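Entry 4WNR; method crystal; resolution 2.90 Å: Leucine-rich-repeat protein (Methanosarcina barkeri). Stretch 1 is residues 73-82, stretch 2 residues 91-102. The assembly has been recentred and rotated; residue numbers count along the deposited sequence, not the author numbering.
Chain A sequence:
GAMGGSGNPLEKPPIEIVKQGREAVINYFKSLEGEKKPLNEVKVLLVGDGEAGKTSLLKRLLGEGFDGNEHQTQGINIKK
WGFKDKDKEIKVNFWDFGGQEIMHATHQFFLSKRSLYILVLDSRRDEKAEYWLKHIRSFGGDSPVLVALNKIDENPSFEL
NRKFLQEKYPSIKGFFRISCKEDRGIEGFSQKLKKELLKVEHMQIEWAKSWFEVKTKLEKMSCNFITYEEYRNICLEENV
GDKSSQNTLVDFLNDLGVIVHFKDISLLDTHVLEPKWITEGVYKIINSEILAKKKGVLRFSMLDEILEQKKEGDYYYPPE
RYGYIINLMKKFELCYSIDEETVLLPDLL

Stretch 1, residues 73-82: TQGINIKKWG
Stretch 2, residues 91-102: KVNFWDFGGQEI

The contact is a two-stranded antiparallel β ladder, extended beyond its end by a loop that docks a glutamine side chain onto the start of a helix; together it buries 834 Å².

Strands 77-82 and 91-96 run at 153°, both in extended β conformation, pairing Asn-77 with Asp-96 and, stepwise, Gly-82 with Lys-91. Asn-77/Asp-96, Lys-79/Phe-94 and Trp-81/Val-92 are the hydrogen-bonded pairs. Asn-77 N to Asp-96 O is 3.0 Å and Asp-96 N to Asn-77 O 2.9 Å; Phe-94 N to Lys-79 O is 2.9 Å, while the return bond, Lys-79 N to Phe-94 O at 3.0 Å, is weak. Trp-81 N to Val-92 O is 2.7 Å and Val-92 N to Trp-81 O 2.6 Å. In the alternate pairs the CA atoms close to 4.8 Å for Ile-78/Trp-95 and Lys-80/Asn-93, and Ile-78 CA lies 3.2 Å from Phe-94 O.

One face carries Trp-81 (chi1 t, chi2 58°), Val-92 (t) and Phe-94 (m, chi2 -72°). Trp-81 CE3 reaches Phe-94 CE2 at 3.4 Å and Val-92 CG2 at 3.9 Å, so the large indole covers two buried apolar neighbours; the Trp-81 and Phe-94 rings meet obliquely, planes at 39°. On the other face Ile-78 (m, t) lays CD1 over the Trp-95 six-membered ring, 3.6 Å from its centroid, a CH-pi contact. Lys-80 (m, t, p, t) passes CE 3.2 Å from Asn-93 OD1.

Beyond the ladder, Ile-76 (m, m) sets CD1 3.6 Å from Phe-97 CD1, at the ring edge. Gln-74 (m, m, chi3 -21°) accepts a 2.7 Å hydrogen bond at OE1 from Gly-99 N. Glycine suits Gly-75, at phi/psi 88/-172, and N-cap Gly-98, where a CB would clash with Gly-75 N.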

# COMPACT_ATOMS: atom_id res chain seq x y z
N THR A 73 -6.00 15.91 -7.31
CA THR A 73 -5.94 15.02 -6.15
C THR A 73 -4.64 14.21 -6.18
O THR A 73 -4.42 13.42 -7.10
CB THR A 73 -7.13 14.04 -6.14
OG1 THR A 73 -8.36 14.78 -6.13
CG2 THR A 73 -7.08 13.13 -4.91
N GLN A 74 -3.80 14.42 -5.18
CA GLN A 74 -2.51 13.72 -5.07
C GLN A 74 -2.26 13.25 -3.63
O GLN A 74 -3.05 13.53 -2.73
CB GLN A 74 -1.36 14.62 -5.54
CG GLN A 74 -1.44 15.03 -7.01
CD GLN A 74 -1.36 13.85 -7.97
OE1 GLN A 74 -0.87 12.77 -7.63
NE2 GLN A 74 -1.84 14.05 -9.19
N GLY A 75 -1.16 12.52 -3.44
CA GLY A 75 -0.80 11.97 -2.14
C GLY A 75 -1.41 10.59 -1.91
O GLY A 75 -2.00 10.00 -2.82
N ILE A 76 -1.26 10.09 -0.69
CA ILE A 76 -1.83 8.79 -0.31
C ILE A 76 -3.31 8.96 0.01
O ILE A 76 -3.68 9.68 0.93
CB ILE A 76 -1.13 8.21 0.94
CG1 ILE A 76 0.36 7.97 0.68
CG2 ILE A 76 -1.81 6.91 1.39
CD1 ILE A 76 0.67 6.82 -0.26
N ASN A 77 -4.15 8.27 -0.77
CA ASN A 77 -5.59 8.26 -0.55
C ASN A 77 -6.10 6.83 -0.39
O ASN A 77 -5.96 6.01 -1.30
CB ASN A 77 -6.32 8.95 -1.71
CG ASN A 77 -6.17 10.46 -1.68
OD1 ASN A 77 -5.63 11.06 -2.61
ND2 ASN A 77 -6.65 11.08 -0.61
N ILE A 78 -6.68 6.55 0.78
CA ILE A 78 -7.22 5.22 1.08
C ILE A 78 -8.73 5.29 1.25
O ILE A 78 -9.23 5.83 2.24
CB ILE A 78 -6.59 4.64 2.37
CG1 ILE A 78 -5.07 4.51 2.20
CG2 ILE A 78 -7.19 3.28 2.70
CD1 ILE A 78 -4.32 4.31 3.50
N LYS A 79 -9.45 4.75 0.27
CA LYS A 79 -10.92 4.68 0.31
C LYS A 79 -11.38 3.30 0.75
O LYS A 79 -10.93 2.29 0.21
CB LYS A 79 -11.53 5.01 -1.06
CG LYS A 79 -11.94 6.47 -1.24
CD LYS A 79 -10.76 7.36 -1.57
CE LYS A 79 -11.20 8.80 -1.81
NZ LYS A 79 -10.15 9.64 -2.45
N LYS A 80 -12.30 3.27 1.71
CA LYS A 80 -12.86 2.02 2.22
C LYS A 80 -14.18 1.72 1.52
O LYS A 80 -15.13 2.50 1.61
CB LYS A 80 -13.06 2.09 3.74
CG LYS A 80 -11.86 2.66 4.48
CD LYS A 80 -11.84 2.24 5.95
CE LYS A 80 -11.27 0.84 6.12
NZ LYS A 80 -11.11 0.48 7.55
N TRP A 81 -14.24 0.59 0.83
CA TRP A 81 -15.39 0.20 0.02
C TRP A 81 -15.92 -1.16 0.47
O TRP A 81 -15.20 -1.94 1.09
CB TRP A 81 -14.98 0.14 -1.46
CG TRP A 81 -16.10 -0.13 -2.42
CD1 TRP A 81 -17.24 0.61 -2.59
CD2 TRP A 81 -16.18 -1.20 -3.37
NE1 TRP A 81 -18.02 0.05 -3.57
CE2 TRP A 81 -17.40 -1.06 -4.07
CE3 TRP A 81 -15.34 -2.28 -3.68
CZ2 TRP A 81 -17.79 -1.95 -5.07
CZ3 TRP A 81 -15.74 -3.16 -4.68
CH2 TRP A 81 -16.95 -2.99 -5.36
N GLY A 82 -17.18 -1.44 0.16
CA GLY A 82 -17.79 -2.72 0.49
C GLY A 82 -18.97 -3.08 -0.39
O GLY A 82 -19.62 -2.21 -0.96
N LYS A 91 -15.55 -6.49 2.47
CA LYS A 91 -14.92 -5.21 2.82
C LYS A 91 -13.63 -5.03 2.03
O LYS A 91 -12.78 -5.92 2.00
CB LYS A 91 -14.65 -5.16 4.33
CG LYS A 91 -15.91 -5.09 5.18
CD LYS A 91 -15.74 -5.76 6.53
CE LYS A 91 -14.92 -4.92 7.50
NZ LYS A 91 -15.72 -3.83 8.12
N VAL A 92 -13.48 -3.88 1.38
CA VAL A 92 -12.35 -3.61 0.49
C VAL A 92 -11.65 -2.31 0.88
O VAL A 92 -12.30 -1.30 1.14
CB VAL A 92 -12.81 -3.52 -0.98
CG1 VAL A 92 -11.63 -3.26 -1.90
CG2 VAL A 92 -13.52 -4.80 -1.39
N ASN A 93 -10.32 -2.35 0.89
CA ASN A 93 -9.50 -1.17 1.16
C ASN A 93 -8.70 -0.76 -0.08
O ASN A 93 -7.67 -1.37 -0.39
CB ASN A 93 -8.55 -1.45 2.33
CG ASN A 93 -9.29 -1.81 3.61
OD1 ASN A 93 -10.34 -1.24 3.91
ND2 ASN A 93 -8.74 -2.74 4.38
N PHE A 94 -9.18 0.26 -0.78
CA PHE A 94 -8.50 0.76 -1.98
C PHE A 94 -7.36 1.69 -1.59
O PHE A 94 -7.57 2.66 -0.86
CB PHE A 94 -9.47 1.52 -2.89
CG PHE A 94 -10.40 0.62 -3.66
CD1 PHE A 94 -9.93 -0.15 -4.71
CD2 PHE A 94 -11.75 0.57 -3.35
CE1 PHE A 94 -10.78 -0.96 -5.43
CE2 PHE A 94 -12.61 -0.24 -4.07
CZ PHE A 94 -12.13 -1.01 -5.11
N TRP A 95 -6.16 1.39 -2.08
CA TRP A 95 -4.98 2.24 -1.87
C TRP A 95 -4.61 2.95 -3.17
O TRP A 95 -4.31 2.31 -4.18
CB TRP A 95 -3.81 1.40 -1.37
CG TRP A 95 -3.85 1.13 0.10
CD1 TRP A 95 -4.83 0.46 0.78
CD2 TRP A 95 -2.88 1.53 1.08
NE1 TRP A 95 -4.52 0.41 2.12
CE2 TRP A 95 -3.34 1.06 2.33
CE3 TRP A 95 -1.67 2.23 1.02
CZ2 TRP A 95 -2.62 1.27 3.51
CZ3 TRP A 95 -0.96 2.44 2.19
CH2 TRP A 95 -1.44 1.96 3.42
N ASP A 96 -4.62 4.28 -3.13
CA ASP A 96 -4.32 5.11 -4.30
C ASP A 96 -3.05 5.92 -4.05
O ASP A 96 -2.99 6.74 -3.13
CB ASP A 96 -5.51 6.03 -4.59
CG ASP A 96 -5.51 6.55 -6.02
OD1 ASP A 96 -5.10 5.80 -6.93
OD2 ASP A 96 -5.94 7.70 -6.23
N PHE A 97 -2.04 5.70 -4.88
CA PHE A 97 -0.74 6.35 -4.75
C PHE A 97 -0.61 7.53 -5.71
O PHE A 97 -0.83 7.39 -6.91
CB PHE A 97 0.39 5.35 -5.00
CG PHE A 97 0.34 4.14 -4.12
CD1 PHE A 97 0.68 4.23 -2.77
CD2 PHE A 97 -0.06 2.91 -4.63
CE1 PHE A 97 0.62 3.11 -1.96
CE2 PHE A 97 -0.11 1.79 -3.81
CZ PHE A 97 0.23 1.90 -2.47
N GLY A 98 -0.25 8.70 -5.17
CA GLY A 98 -0.13 9.92 -5.96
C GLY A 98 1.11 10.00 -6.83
O GLY A 98 1.90 9.06 -6.89
N GLY A 99 1.27 11.14 -7.50
CA GLY A 99 2.39 11.37 -8.42
C GLY A 99 3.76 11.35 -7.75
O GLY A 99 4.73 10.87 -8.34
N GLN A 100 3.83 11.88 -6.53
CA GLN A 100 5.07 11.84 -5.75
C GLN A 100 5.45 10.42 -5.34
O GLN A 100 6.64 10.09 -5.25
CB GLN A 100 4.94 12.72 -4.49
CG GLN A 100 5.27 14.19 -4.72
CD GLN A 100 5.44 14.95 -3.42
OE1 GLN A 100 4.57 14.90 -2.54
NE2 GLN A 100 6.55 15.67 -3.29
N GLU A 101 4.45 9.58 -5.09
CA GLU A 101 4.68 8.21 -4.64
C GLU A 101 5.31 7.33 -5.72
O GLU A 101 6.23 6.57 -5.45
CB GLU A 101 3.38 7.57 -4.14
CG GLU A 101 2.98 7.97 -2.72
CD GLU A 101 2.60 9.43 -2.58
OE1 GLU A 101 1.94 9.97 -3.49
OE2 GLU A 101 2.95 10.04 -1.55
N ILE A 102 4.80 7.45 -6.95
CA ILE A 102 5.33 6.68 -8.08
C ILE A 102 6.68 7.24 -8.54
O ILE A 102 7.57 6.47 -8.91
CB ILE A 102 4.33 6.64 -9.26
CG1 ILE A 102 3.22 5.62 -8.99
CG2 ILE A 102 5.02 6.25 -10.57
CD1 ILE A 102 2.20 6.05 -7.96